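Cellulase (Bacillus sp. BG-CS10, PDB 5E09) hydrolyses internal beta-1,4-glucosidic bonds of cellulose as a family 5 endoglucanase whose appended carbohydrate-binding modules probably contribute to substrate binding. Local coordinates at residues Ser340-Ser345 with Ala423-Gln428; Asp358-Leu363 with Val392-Ala397; His366-Thr371 with Phe419-Asp424; Thr371-Asp376 with Ala413-Gln418. All blocks are in the same frame, centred on the assembly; numbering follows the deposited sequence.

Contact 1: residues Ser340-Ser345 with Ala423-Gln428; sequences SATAES and ADWHFQ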
loop_
_atom_site.group_PDB
_atom_site.type_symbol
_atom_site.label_atom_id
_atom_site.label_comp_id
_atom_site.label_asym_id
_atom_site.label_seq_id
_atom_site.Cartn_x
_atom_site.Cartn_y
_atom_site.Cartn_z
ATOM N N SER A 340 7.155 -2.902 17.340
ATOM C CA SER A 340 8.595 -2.719 17.183
ATOM C C SER A 340 8.975 -1.299 17.553
ATOM O O SER A 340 8.204 -0.365 17.326
ATOM C CB SER A 340 9.045 -3.010 15.748
ATOM O OG SER A 340 8.841 -4.365 15.412
ATOM N N ALA A 341 10.162 -1.135 18.123
ATOM C CA ALA A 341 10.694 0.196 18.344
ATOM C C ALA A 341 11.061 0.802 16.996
ATOM O O ALA A 341 11.418 0.089 16.051
ATOM C CB ALA A 341 11.900 0.159 19.266
ATOM N N THR A 342 10.945 2.119 16.901
ATOM C CA THR A 342 11.351 2.822 15.700
ATOM C C THR A 342 12.214 3.995 16.141
ATOM O O THR A 342 12.570 4.097 17.314
ATOM C CB THR A 342 10.138 3.306 14.868
ATOM O OG1 THR A 342 9.368 4.241 15.632
ATOM C CG2 THR A 342 9.242 2.136 14.484
ATOM N N ALA A 343 12.557 4.869 15.205
ATOM C CA ALA A 343 13.266 6.098 15.532
ATOM C C ALA A 343 12.757 7.226 14.639
ATOM O O ALA A 343 12.037 6.977 13.673
ATOM C CB ALA A 343 14.766 5.914 15.375
ATOM N N GLU A 344 13.133 8.462 14.959
ATOM C CA GLU A 344 12.674 9.631 14.216
ATOM C C GLU A 344 13.080 9.570 12.744
ATOM O O GLU A 344 12.482 10.232 11.899
ATOM C CB GLU A 344 13.215 10.912 14.850
ATOM C CG GLU A 344 14.732 10.973 14.905
ATOM C CD GLU A 344 15.247 12.235 15.575
ATOM O OE1 GLU A 344 14.482 13.223 15.656
ATOM O OE2 GLU A 344 16.417 12.236 16.021
ATOM N N SER A 345 14.088 8.759 12.448
ATOM C CA SER A 345 14.602 8.607 11.098
ATOM C C SER A 345 15.387 7.300 10.993
ATOM O O SER A 345 15.894 6.795 12.000
ATOM C CB SER A 345 15.487 9.800 10.731
ATOM O OG SER A 345 16.269 9.523 9.583
ATOM N N ALA A 423 11.167 -6.028 15.668
ATOM C CA ALA A 423 12.175 -6.058 14.615
ATOM C C ALA A 423 13.342 -5.146 14.954
ATOM O O ALA A 423 13.201 -4.187 15.722
ATOM C CB ALA A 423 11.565 -5.656 13.276
ATOM N N ASP A 424 14.495 -5.452 14.374
ATOM C CA ASP A 424 15.653 -4.582 14.481
ATOM C C ASP A 424 15.443 -3.336 13.637
ATOM O O ASP A 424 14.799 -3.397 12.589
ATOM C CB ASP A 424 16.922 -5.310 14.040
ATOM C CG ASP A 424 17.347 -6.382 15.023
ATOM O OD1 ASP A 424 16.923 -6.317 16.197
ATOM O OD2 ASP A 424 18.108 -7.288 14.621
ATOM N N TRP A 425 15.983 -2.208 14.094
ATOM C CA TRP A 425 15.876 -0.976 13.328
ATOM C C TRP A 425 17.216 -0.680 12.675
ATOM O O TRP A 425 18.248 -0.738 13.333
ATOM C CB TRP A 425 15.429 0.187 14.220
ATOM C CG TRP A 425 15.211 1.476 13.476
ATOM C CD1 TRP A 425 16.104 2.502 13.333
ATOM C CD2 TRP A 425 14.025 1.879 12.776
ATOM N NE1 TRP A 425 15.547 3.515 12.592
ATOM C CE2 TRP A 425 14.268 3.156 12.233
ATOM C CE3 TRP A 425 12.776 1.282 12.554
ATOM C CZ2 TRP A 425 13.314 3.853 11.481
ATOM C CZ3 TRP A 425 11.826 1.974 11.804
ATOM C CH2 TRP A 425 12.104 3.242 11.277
ATOM N N HIS A 426 17.213 -0.366 11.384
ATOM C CA HIS A 426 18.468 -0.189 10.664
ATOM C C HIS A 426 18.739 1.256 10.291
ATOM O O HIS A 426 18.092 1.812 9.409
ATOM C CB HIS A 426 18.486 -1.055 9.404
ATOM C CG HIS A 426 18.297 -2.510 9.682
ATOM N ND1 HIS A 426 17.056 -3.072 9.884
ATOM C CD2 HIS A 426 19.195 -3.513 9.826
ATOM C CE1 HIS A 426 17.196 -4.363 10.126
ATOM N NE2 HIS A 426 18.484 -4.656 10.097
ATOM N N PHE A 427 19.714 1.857 10.961
ATOM C CA PHE A 427 20.188 3.183 10.590
ATOM C C PHE A 427 21.157 3.113 9.420
ATOM O O PHE A 427 22.142 2.374 9.463
ATOM C CB PHE A 427 20.876 3.865 11.772
ATOM C CG PHE A 427 19.966 4.128 12.933
ATOM C CD1 PHE A 427 18.997 5.117 12.860
ATOM C CD2 PHE A 427 20.085 3.396 14.098
ATOM C CE1 PHE A 427 18.157 5.367 13.932
ATOM C CE2 PHE A 427 19.251 3.640 15.177
ATOM C CZ PHE A 427 18.286 4.624 15.092
ATOM N N GLN A 428 20.873 3.889 8.380
ATOM C CA GLN A 428 21.816 4.084 7.289
ATOM C C GLN A 428 22.721 5.265 7.638
ATOM O O GLN A 428 22.244 6.383 7.829
ATOM C CB GLN A 428 21.081 4.337 5.965
ATOM C CG GLN A 428 19.903 3.398 5.707
ATOM C CD GLN A 428 20.332 1.983 5.350
ATOM O OE1 GLN A 428 21.174 1.777 4.476
ATOM N NE2 GLN A 428 19.743 0.999 6.021
HETATM O O HOH W 1 12.025 -1.826 14.124
HETATM O O HOH W 2 11.723 -3.338 17.819
#

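Contact 2: residues Asp358-Leu363 with Val392-Ala397; sequences DQDIQL and VLTMKA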
loop_
_atom_site.group_PDB
_atom_site.type_symbol
_atom_site.label_atom_id
_atom_site.label_comp_id
_atom_site.label_asym_id
_atom_site.label_seq_id
_atom_site.Cartn_x
_atom_site.Cartn_y
_atom_site.Cartn_z
ATOM N N ASP A 358 29.723 13.792 18.207
ATOM C CA ASP A 358 28.674 12.951 18.779
ATOM C C ASP A 358 27.333 13.311 18.142
ATOM O O ASP A 358 27.094 14.477 17.826
ATOM C CB ASP A 358 28.593 13.130 20.302
ATOM C CG ASP A 358 29.716 12.414 21.058
ATOM O OD1 ASP A 358 30.464 11.615 20.453
ATOM O OD2 ASP A 358 29.839 12.646 22.278
ATOM N N GLN A 359 26.458 12.327 17.948
ATOM C CA GLN A 359 25.161 12.604 17.330
ATOM C C GLN A 359 24.016 11.934 18.070
ATOM O O GLN A 359 24.059 10.738 18.340
ATOM C CB GLN A 359 25.152 12.160 15.864
ATOM C CG GLN A 359 26.159 12.884 14.984
ATOM C CD GLN A 359 25.525 13.490 13.748
ATOM O OE1 GLN A 359 24.434 13.088 13.331
ATOM N NE2 GLN A 359 26.203 14.469 13.157
ATOM N N ASP A 360 22.991 12.718 18.391
ATOM C CA ASP A 360 21.822 12.208 19.100
ATOM C C ASP A 360 20.742 11.747 18.128
ATOM O O ASP A 360 20.638 12.261 17.013
ATOM C CB ASP A 360 21.258 13.274 20.042
ATOM C CG ASP A 360 22.063 13.408 21.324
ATOM O OD1 ASP A 360 23.195 12.881 21.378
ATOM O OD2 ASP A 360 21.566 14.043 22.278
ATOM N N ILE A 361 19.945 10.776 18.567
ATOM C CA ILE A 361 18.916 10.137 17.751
ATOM C C ILE A 361 17.726 9.763 18.622
ATOM O O ILE A 361 17.864 8.999 19.576
ATOM C CB ILE A 361 19.424 8.849 17.060
ATOM C CG1 ILE A 361 20.654 9.125 16.195
ATOM C CG2 ILE A 361 18.316 8.221 16.228
ATOM C CD1 ILE A 361 21.508 7.902 15.976
ATOM N N GLN A 362 16.556 10.289 18.286
ATOM C CA GLN A 362 15.365 10.029 19.081
ATOM C C GLN A 362 14.768 8.672 18.720
ATOM O O GLN A 362 14.368 8.435 17.582
ATOM C CB GLN A 362 14.337 11.151 18.885
ATOM C CG GLN A 362 13.038 10.963 19.654
ATOM C CD GLN A 362 13.227 11.053 21.157
ATOM O OE1 GLN A 362 12.833 10.147 21.894
ATOM N NE2 GLN A 362 13.828 12.149 21.621
ATOM N N LEU A 363 14.736 7.777 19.699
ATOM C CA LEU A 363 14.116 6.473 19.540
ATOM C C LEU A 363 12.643 6.545 19.932
ATOM O O LEU A 363 12.265 7.345 20.785
ATOM C CB LEU A 363 14.840 5.432 20.398
ATOM C CG LEU A 363 15.861 4.491 19.757
ATOM C CD1 LEU A 363 16.720 5.199 18.710
ATOM C CD2 LEU A 363 16.730 3.871 20.852
ATOM N N VAL A 392 16.960 8.328 24.135
ATOM C CA VAL A 392 17.775 9.106 23.225
ATOM C C VAL A 392 19.088 8.346 23.047
ATOM O O VAL A 392 19.836 8.142 24.003
ATOM C CB VAL A 392 18.067 10.511 23.780
ATOM C CG1 VAL A 392 18.982 11.274 22.836
ATOM C CG2 VAL A 392 16.768 11.271 24.006
ATOM N N LEU A 393 19.359 7.935 21.814
ATOM C CA LEU A 393 20.572 7.212 21.464
ATOM C C LEU A 393 21.679 8.148 20.983
ATOM O O LEU A 393 21.478 8.929 20.073
ATOM C CB LEU A 393 20.263 6.182 20.377
ATOM C CG LEU A 393 21.447 5.424 19.779
ATOM C CD1 LEU A 393 22.080 4.510 20.828
ATOM C CD2 LEU A 393 21.016 4.631 18.550
ATOM N N THR A 394 22.860 8.057 21.574
ATOM C CA THR A 394 23.987 8.832 21.080
ATOM C C THR A 394 25.040 7.949 20.411
ATOM O O THR A 394 25.552 7.002 21.023
ATOM C CB THR A 394 24.653 9.630 22.211
ATOM O OG1 THR A 394 23.685 10.492 22.826
ATOM C CG2 THR A 394 25.804 10.467 21.663
HETATM N N MSE A 395 25.342 8.257 19.147
HETATM C CA MSE A 395 26.506 7.688 18.467
HETATM C C MSE A 395 27.732 8.534 18.785
HETATM O O MSE A 395 27.742 9.749 18.546
HETATM C CB MSE A 395 26.304 7.617 16.947
HETATM C CG MSE A 395 25.167 6.723 16.506
HETATM SE SE MSE A 395 25.283 4.922 17.245
HETATM C CE MSE A 395 27.108 4.502 16.701
ATOM N N LYS A 396 28.763 7.889 19.318
ATOM C CA LYS A 396 29.979 8.591 19.691
ATOM C C LYS A 396 30.804 8.923 18.453
ATOM O O LYS A 396 30.817 8.165 17.482
ATOM C CB LYS A 396 30.803 7.760 20.679
ATOM C CG LYS A 396 30.029 7.305 21.917
ATOM C CD LYS A 396 29.628 8.471 22.802
ATOM C CE LYS A 396 30.847 9.252 23.269
ATOM N NZ LYS A 396 30.508 10.330 24.242
ATOM N N ALA A 397 31.499 10.056 18.508
ATOM C CA ALA A 397 32.257 10.581 17.374
ATOM C C ALA A 397 33.327 9.621 16.855
ATOM O O ALA A 397 33.601 9.577 15.656
ATOM C CB ALA A 397 32.894 11.906 17.757
#

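Contact 3: residues His366-Thr371 with Phe419-Asp424; sequences HGNELT and FNSGAD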
loop_
_atom_site.group_PDB
_atom_site.type_symbol
_atom_site.label_atom_id
_atom_site.label_comp_id
_atom_site.label_asym_id
_atom_site.label_seq_id
_atom_site.Cartn_x
_atom_site.Cartn_y
_atom_site.Cartn_z
ATOM N N HIS A 366 8.211 2.323 21.939
ATOM C CA HIS A 366 6.909 1.656 21.857
ATOM C C HIS A 366 6.790 0.507 22.862
ATOM O O HIS A 366 6.289 -0.569 22.531
ATOM C CB HIS A 366 6.656 1.130 20.435
ATOM C CG HIS A 366 6.573 2.205 19.393
ATOM N ND1 HIS A 366 7.005 2.019 18.097
ATOM C CD2 HIS A 366 6.097 3.472 19.456
ATOM C CE1 HIS A 366 6.804 3.129 17.406
ATOM N NE2 HIS A 366 6.255 4.023 18.206
ATOM N N GLY A 367 7.267 0.736 24.082
ATOM C CA GLY A 367 7.173 -0.264 25.132
ATOM C C GLY A 367 8.289 -1.296 25.121
ATOM O O GLY A 367 8.327 -2.182 25.973
ATOM N N ASN A 368 9.197 -1.190 24.157
ATOM C CA ASN A 368 10.334 -2.102 24.085
ATOM C C ASN A 368 11.562 -1.500 24.742
ATOM O O ASN A 368 11.529 -0.364 25.213
ATOM C CB ASN A 368 10.649 -2.467 22.633
ATOM C CG ASN A 368 9.543 -3.268 21.984
ATOM O OD1 ASN A 368 8.881 -4.071 22.640
ATOM N ND2 ASN A 368 9.330 -3.049 20.685
ATOM N N GLU A 369 12.646 -2.268 24.769
ATOM C CA GLU A 369 13.903 -1.819 25.352
ATOM C C GLU A 369 15.061 -2.083 24.394
ATOM O O GLU A 369 15.127 -3.146 23.779
ATOM C CB GLU A 369 14.161 -2.529 26.686
ATOM C CG GLU A 369 13.040 -2.404 27.715
ATOM C CD GLU A 369 12.946 -1.018 28.329
ATOM O OE1 GLU A 369 13.829 -0.172 28.067
ATOM O OE2 GLU A 369 11.967 -0.770 29.063
ATOM N N LEU A 370 15.962 -1.114 24.266
ATOM C CA LEU A 370 17.184 -1.305 23.499
ATOM C C LEU A 370 18.088 -2.282 24.239
ATOM O O LEU A 370 18.257 -2.164 25.457
ATOM C CB LEU A 370 17.908 0.023 23.284
ATOM C CG LEU A 370 19.190 -0.029 22.452
ATOM C CD1 LEU A 370 18.873 -0.222 20.973
ATOM C CD2 LEU A 370 20.032 1.221 22.674
ATOM N N THR A 371 18.660 -3.246 23.518
ATOM C CA THR A 371 19.560 -4.215 24.139
ATOM C C THR A 371 20.971 -4.213 23.540
ATOM O O THR A 371 21.894 -4.768 24.132
ATOM C CB THR A 371 19.001 -5.642 24.050
ATOM O OG1 THR A 371 18.831 -6.007 22.676
ATOM C CG2 THR A 371 17.669 -5.734 24.774
ATOM N N PHE A 419 16.485 -4.879 20.027
ATOM C CA PHE A 419 15.550 -4.610 21.107
ATOM C C PHE A 419 15.097 -5.908 21.755
ATOM O O PHE A 419 15.210 -6.978 21.155
ATOM C CB PHE A 419 14.346 -3.812 20.584
ATOM C CG PHE A 419 14.720 -2.484 19.987
ATOM C CD1 PHE A 419 15.031 -2.375 18.642
ATOM C CD2 PHE A 419 14.793 -1.350 20.782
ATOM C CE1 PHE A 419 15.394 -1.152 18.102
ATOM C CE2 PHE A 419 15.163 -0.128 20.244
ATOM C CZ PHE A 419 15.460 -0.028 18.907
ATOM N N ASN A 420 14.591 -5.815 22.981
ATOM C CA ASN A 420 14.163 -7.007 23.700
ATOM C C ASN A 420 12.999 -7.684 22.989
ATOM O O ASN A 420 12.804 -8.892 23.113
ATOM C CB ASN A 420 13.793 -6.678 25.153
ATOM C CG ASN A 420 12.734 -5.602 25.272
ATOM O OD1 ASN A 420 12.458 -4.873 24.319
ATOM N ND2 ASN A 420 12.142 -5.487 26.459
ATOM N N SER A 421 12.242 -6.897 22.228
ATOM C CA SER A 421 11.161 -7.430 21.411
ATOM C C SER A 421 11.004 -6.614 20.131
ATOM O O SER A 421 11.325 -5.423 20.105
ATOM C CB SER A 421 9.850 -7.442 22.199
ATOM O OG SER A 421 8.895 -8.288 21.583
ATOM N N GLY A 422 10.518 -7.260 19.074
ATOM C CA GLY A 422 10.226 -6.583 17.823
ATOM C C GLY A 422 11.335 -6.702 16.800
ATOM O O GLY A 422 12.327 -7.392 17.025
ATOM N N ALA A 423 11.167 -6.028 15.668
ATOM C CA ALA A 423 12.175 -6.058 14.615
ATOM C C ALA A 423 13.342 -5.146 14.954
ATOM O O ALA A 423 13.201 -4.187 15.722
ATOM C CB ALA A 423 11.565 -5.656 13.276
ATOM N N ASP A 424 14.495 -5.452 14.374
ATOM C CA ASP A 424 15.653 -4.582 14.481
ATOM C C ASP A 424 15.443 -3.336 13.637
ATOM O O ASP A 424 14.799 -3.397 12.589
ATOM C CB ASP A 424 16.922 -5.310 14.040
ATOM C CG ASP A 424 17.347 -6.382 15.023
ATOM O OD1 ASP A 424 16.923 -6.317 16.197
ATOM O OD2 ASP A 424 18.108 -7.288 14.621
#

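Contact 4: residues Thr371-Asp376 with Ala413-Gln418; sequences TGLQVD and AVITAQ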
loop_
_atom_site.group_PDB
_atom_site.type_symbol
_atom_site.label_atom_id
_atom_site.label_comp_id
_atom_site.label_asym_id
_atom_site.label_seq_id
_atom_site.Cartn_x
_atom_site.Cartn_y
_atom_site.Cartn_z
ATOM N N THR A 371 18.660 -3.246 23.518
ATOM C CA THR A 371 19.560 -4.215 24.139
ATOM C C THR A 371 20.971 -4.213 23.540
ATOM O O THR A 371 21.894 -4.768 24.132
ATOM C CB THR A 371 19.001 -5.642 24.050
ATOM O OG1 THR A 371 18.831 -6.007 22.676
ATOM C CG2 THR A 371 17.669 -5.734 24.774
ATOM N N GLY A 372 21.134 -3.602 22.369
ATOM C CA GLY A 372 22.445 -3.487 21.754
ATOM C C GLY A 372 22.457 -2.838 20.376
ATOM O O GLY A 372 21.406 -2.593 19.782
ATOM N N LEU A 373 23.657 -2.539 19.887
ATOM C CA LEU A 373 23.873 -2.111 18.505
ATOM C C LEU A 373 24.848 -3.061 17.830
ATOM O O LEU A 373 25.721 -3.628 18.490
ATOM C CB LEU A 373 24.423 -0.683 18.430
ATOM C CG LEU A 373 23.594 0.468 19.000
ATOM C CD1 LEU A 373 24.238 1.805 18.643
ATOM C CD2 LEU A 373 22.156 0.403 18.501
ATOM N N GLN A 374 24.712 -3.220 16.520
ATOM C CA GLN A 374 25.618 -4.069 15.755
ATOM C C GLN A 374 25.983 -3.440 14.420
ATOM O O GLN A 374 25.200 -2.704 13.836
ATOM C CB GLN A 374 25.003 -5.448 15.519
ATOM C CG GLN A 374 24.854 -6.290 16.769
ATOM C CD GLN A 374 24.876 -7.784 16.477
ATOM O OE1 GLN A 374 24.601 -8.214 15.355
ATOM N NE2 GLN A 374 25.224 -8.581 17.485
ATOM N N VAL A 375 27.192 -3.718 13.953
ATOM C CA VAL A 375 27.589 -3.407 12.587
ATOM C C VAL A 375 28.204 -4.671 11.998
ATOM O O VAL A 375 29.128 -5.243 12.583
ATOM C CB VAL A 375 28.596 -2.243 12.508
ATOM C CG1 VAL A 375 29.115 -2.085 11.080
ATOM C CG2 VAL A 375 27.970 -0.949 13.004
ATOM N N ASP A 376 27.678 -5.111 10.856
ATOM C CA ASP A 376 28.130 -6.343 10.214
ATOM C C ASP A 376 28.052 -7.537 11.169
ATOM O O ASP A 376 28.944 -8.384 11.182
ATOM C CB ASP A 376 29.563 -6.195 9.691
ATOM C CG ASP A 376 29.716 -5.044 8.711
ATOM O OD1 ASP A 376 28.834 -4.866 7.842
ATOM O OD2 ASP A 376 30.726 -4.315 8.813
ATOM N N ALA A 413 27.905 2.847 6.130
ATOM C CA ALA A 413 27.661 1.759 7.088
ATOM C C ALA A 413 26.206 1.631 7.485
ATOM O O ALA A 413 25.423 2.532 7.260
ATOM C CB ALA A 413 28.519 1.943 8.349
ATOM N N VAL A 414 25.861 0.495 8.079
ATOM C CA VAL A 414 24.517 0.264 8.606
ATOM C C VAL A 414 24.599 -0.137 10.077
ATOM O O VAL A 414 25.187 -1.163 10.420
ATOM C CB VAL A 414 23.772 -0.823 7.807
ATOM C CG1 VAL A 414 22.461 -1.168 8.481
ATOM C CG2 VAL A 414 23.555 -0.357 6.363
ATOM N N ILE A 415 24.039 0.703 10.941
ATOM C CA ILE A 415 24.018 0.434 12.371
ATOM C C ILE A 415 22.679 -0.167 12.763
ATOM O O ILE A 415 21.638 0.478 12.636
ATOM C CB ILE A 415 24.266 1.709 13.194
ATOM C CG1 ILE A 415 25.554 2.399 12.734
ATOM C CG2 ILE A 415 24.314 1.381 14.684
ATOM C CD1 ILE A 415 25.780 3.755 13.368
ATOM N N THR A 416 22.719 -1.403 13.245
ATOM C CA THR A 416 21.524 -2.157 13.595
ATOM C C THR A 416 21.196 -2.060 15.084
ATOM O O THR A 416 21.961 -2.522 15.929
ATOM C CB THR A 416 21.685 -3.645 13.217
ATOM O OG1 THR A 416 22.022 -3.757 11.826
ATOM C CG2 THR A 416 20.406 -4.421 13.510
ATOM N N ALA A 417 20.061 -1.450 15.403
ATOM C CA ALA A 417 19.579 -1.385 16.775
ATOM C C ALA A 417 18.730 -2.602 17.090
ATOM O O ALA A 417 17.801 -2.947 16.343
ATOM C CB ALA A 417 18.791 -0.103 17.016
ATOM N N GLN A 418 19.069 -3.246 18.202
ATOM C CA GLN A 418 18.420 -4.468 18.647
ATOM C C GLN A 418 17.617 -4.203 19.907
ATOM O O GLN A 418 18.017 -3.409 20.757
ATOM C CB GLN A 418 19.455 -5.557 18.905
ATOM C CG GLN A 418 20.435 -5.757 17.766
ATOM C CD GLN A 418 21.584 -6.680 18.140
ATOM O OE1 GLN A 418 22.267 -6.472 19.148
ATOM N NE2 GLN A 418 21.798 -7.712 17.329
HETATM O O HOH W 3 27.563 -1.796 7.601
#

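Contact 1: residues Ser340-Ser345 with Ala423-Gln428
Between the two sheets of the immunoglobulin-like X2 module, W425 of strand 425-432 packs on T342 and A343 of the short strand 342-343, and the two segments run in nearly the same direction, 14° apart. One face of the indole lies against the 342-343 backbone. T342 CA makes a CH-pi contact 4.1 Å from the centroid of the W425 six-membered ring, while the N of A343 stands over the same face. CG of W425 is anti to its backbone N (chi1 -176°), the placement from which the ring reaches the other sheet. T342 CG2 adds a methyl contact of 3.7 Å to W425 CZ3. Alanine suits position 343, because its single methyl, A343 CB, fits against both W425 NE1 and the edge of the F427 ring, with F427 CE1 at 3.7 Å. At the indole edge, W425 NE1 gives a weak hydrogen bond to S345 O at 3.4 Å. An alanine in place of W425 would probably open a gap under T342 and A343 and leave S345 O without this donor. Just before the strands, A423 N donates an almost straight bond to S340 OG (2.9 Å, 174°), and two waters link A423 O to the N and the O of A341. Around this core, backbone bonds tie T342 and E344 to strand 359-364, and W425 and F427 to strand 410-419, while helix 326-337 covers S340 and A423 through A334.

Contact 2: residues Asp358-Leu363 with Val392-Ala397
Q359 and M395, a selenomethionine in the deposited model, exchange backbone bonds, Q359 N to M395 O and M395 N to Q359 O. In the I361-L393 pair, L393 N bonds I361 O at 2.9 Å, whereas I361 N to L393 O is weak, bent to 122°. D360 and T394 form the non-hydrogen-bonded pair between them. Among polar groups, D358 divides its carboxylate: OD1 accepts A397 N at 2.7 Å, and OD2 meets K396 NZ in a salt bridge of 3.1 Å. Its CG is anti to the carbonyl carbon (chi1 -76°); a short acid suits this place because each oxygen serves one partner. A397 opens helix 397-403, with K396 at the N-cap position, so the helix end probably favours the negative charge of D358; the K396 ammonium also pairs with E387. T394 OG1 donates to D360 OD1 at 2.8 Å from above the carboxylate plane. The strands are neighbours in the four-stranded antiparallel sheet of the immunoglobulin-like sandwich, and D360, Q362, V392 and T394 share one face. On the other, mostly apolar, I361 CD1 touches M395 CG at 3.9 Å. L363 CD1 reaches L393 CB at 4.0 Å, and F427 packs on I361, L363 and L393.

Contact 3: residues His366-Thr371 with Phe419-Asp424
F419 ends strand 410-419, just before the hairpin loop that leads to the adjacent antiparallel strand 425-432 in the five-stranded sheet of the immunoglobulin-like X2 module, and bridges to L370 as a non-hydrogen-bonded pair from which the side chains diverge. Even so, L370 CD1 comes over the face of the F419 ring, 4.2 Å from its centroid, in a CH-pi contact. The edge of that ring meets E369 O, which also lies 3.1 Å from F419 CA. Phenylalanine suits this buried place, since its ring packs on A341 and L365 as well. N420 follows and grips E369 twice. Its backbone N donates to E369 O at 2.8 Å, while its side-chain OD1 accepts E369 N at 2.7 Å, the donor standing 48° above the amide plane. CG of N420 sits between the backbone N and the carbonyl carbon (chi1 56°), beside the E369 backbone, where OD1 can accept; a backbone-like acceptor on a short side chain is what asparagine offers here. T371 CG2 lies 3.6 Å from N420 N. S421 comes next, its CB 3.5 Å from N368 OD1; the amide nitrogen of N368 is hydrogen-bonded to R339 O. A CB on G422 would be jammed against the carbonyl O of S421 and would lie 3.4 Å from N368 ND2, so glycine fits. With E369, N420 and S421 exposed, the chemistry implies that paired backbone and amide bonds hold the solvent side of this loop, whereas apolar packing of F419 secures its inner side.

Contact 4: residues Thr371-Asp376 with Ala413-Gln418
Strands 371-375 and 413-418 run antiparallel, their axes 4.6 Å apart at closest approach and 158° between directions, and their pairing opens with a classic beta bulge, where T371 and G372 both face Q418. The strands are neighbours in the five-stranded sheet of the immunoglobulin-like X2 module. At the bulge, T371 N donates to Q418 O at 2.8 Å. T371 OG1 adds a weak bond to the same oxygen, and Q418 N returns one to G372 O. Q374 and T416 exchange a pair of bonds, N to O each way. G372 suits the bulge because a CB there would come only 3.1 Å from Q418 OE1. On the face shared by Q374, T416 and Q418, the two glutamine chains, each extended beyond CG, bring their amides together with planes 38° apart and Q374 CD 3.2 Å from Q418 NE2. Q374 NE2 is hydrogen-bonded to S379 OG. An alanine in place of Q374 would probably leave S379 OG without this donor and the Q418 amide freer to turn. On the opposite, buried face L373 reaches across with both methyls, CD2 3.7 Å from A417 CB and CD1 4.0 Å from I415 CG2, and the small A417 leaves room for it. V375 CG2 touches I415 CG1 at 4.1 Å. Past the last pair, a water accepts from V414 N at 2.9 Å and gives a weak bond to D376 OD1.

All four contacts lie in the X2 module. Contact 1 is the buried one, bringing a strand of each sheet together through aromatic packing, while contacts 2 and 4 pair neighbours within the four-stranded and five-stranded sheets. Their inner faces meet, M395 and L393 of contact 2 packing on L373 of contact 4, and contact 1 adds F427 against I361 to the same core. Contact 2 has D360 and T394 on its outer face and a D358-K396 salt bridge at its helix end, whereas contact 4 carries two glutamine amides and T416. Contact 3 is the most exposed, yet it shares strand 370-375 with contact 4, and its second segment runs on into A423 and D424 of contact 1.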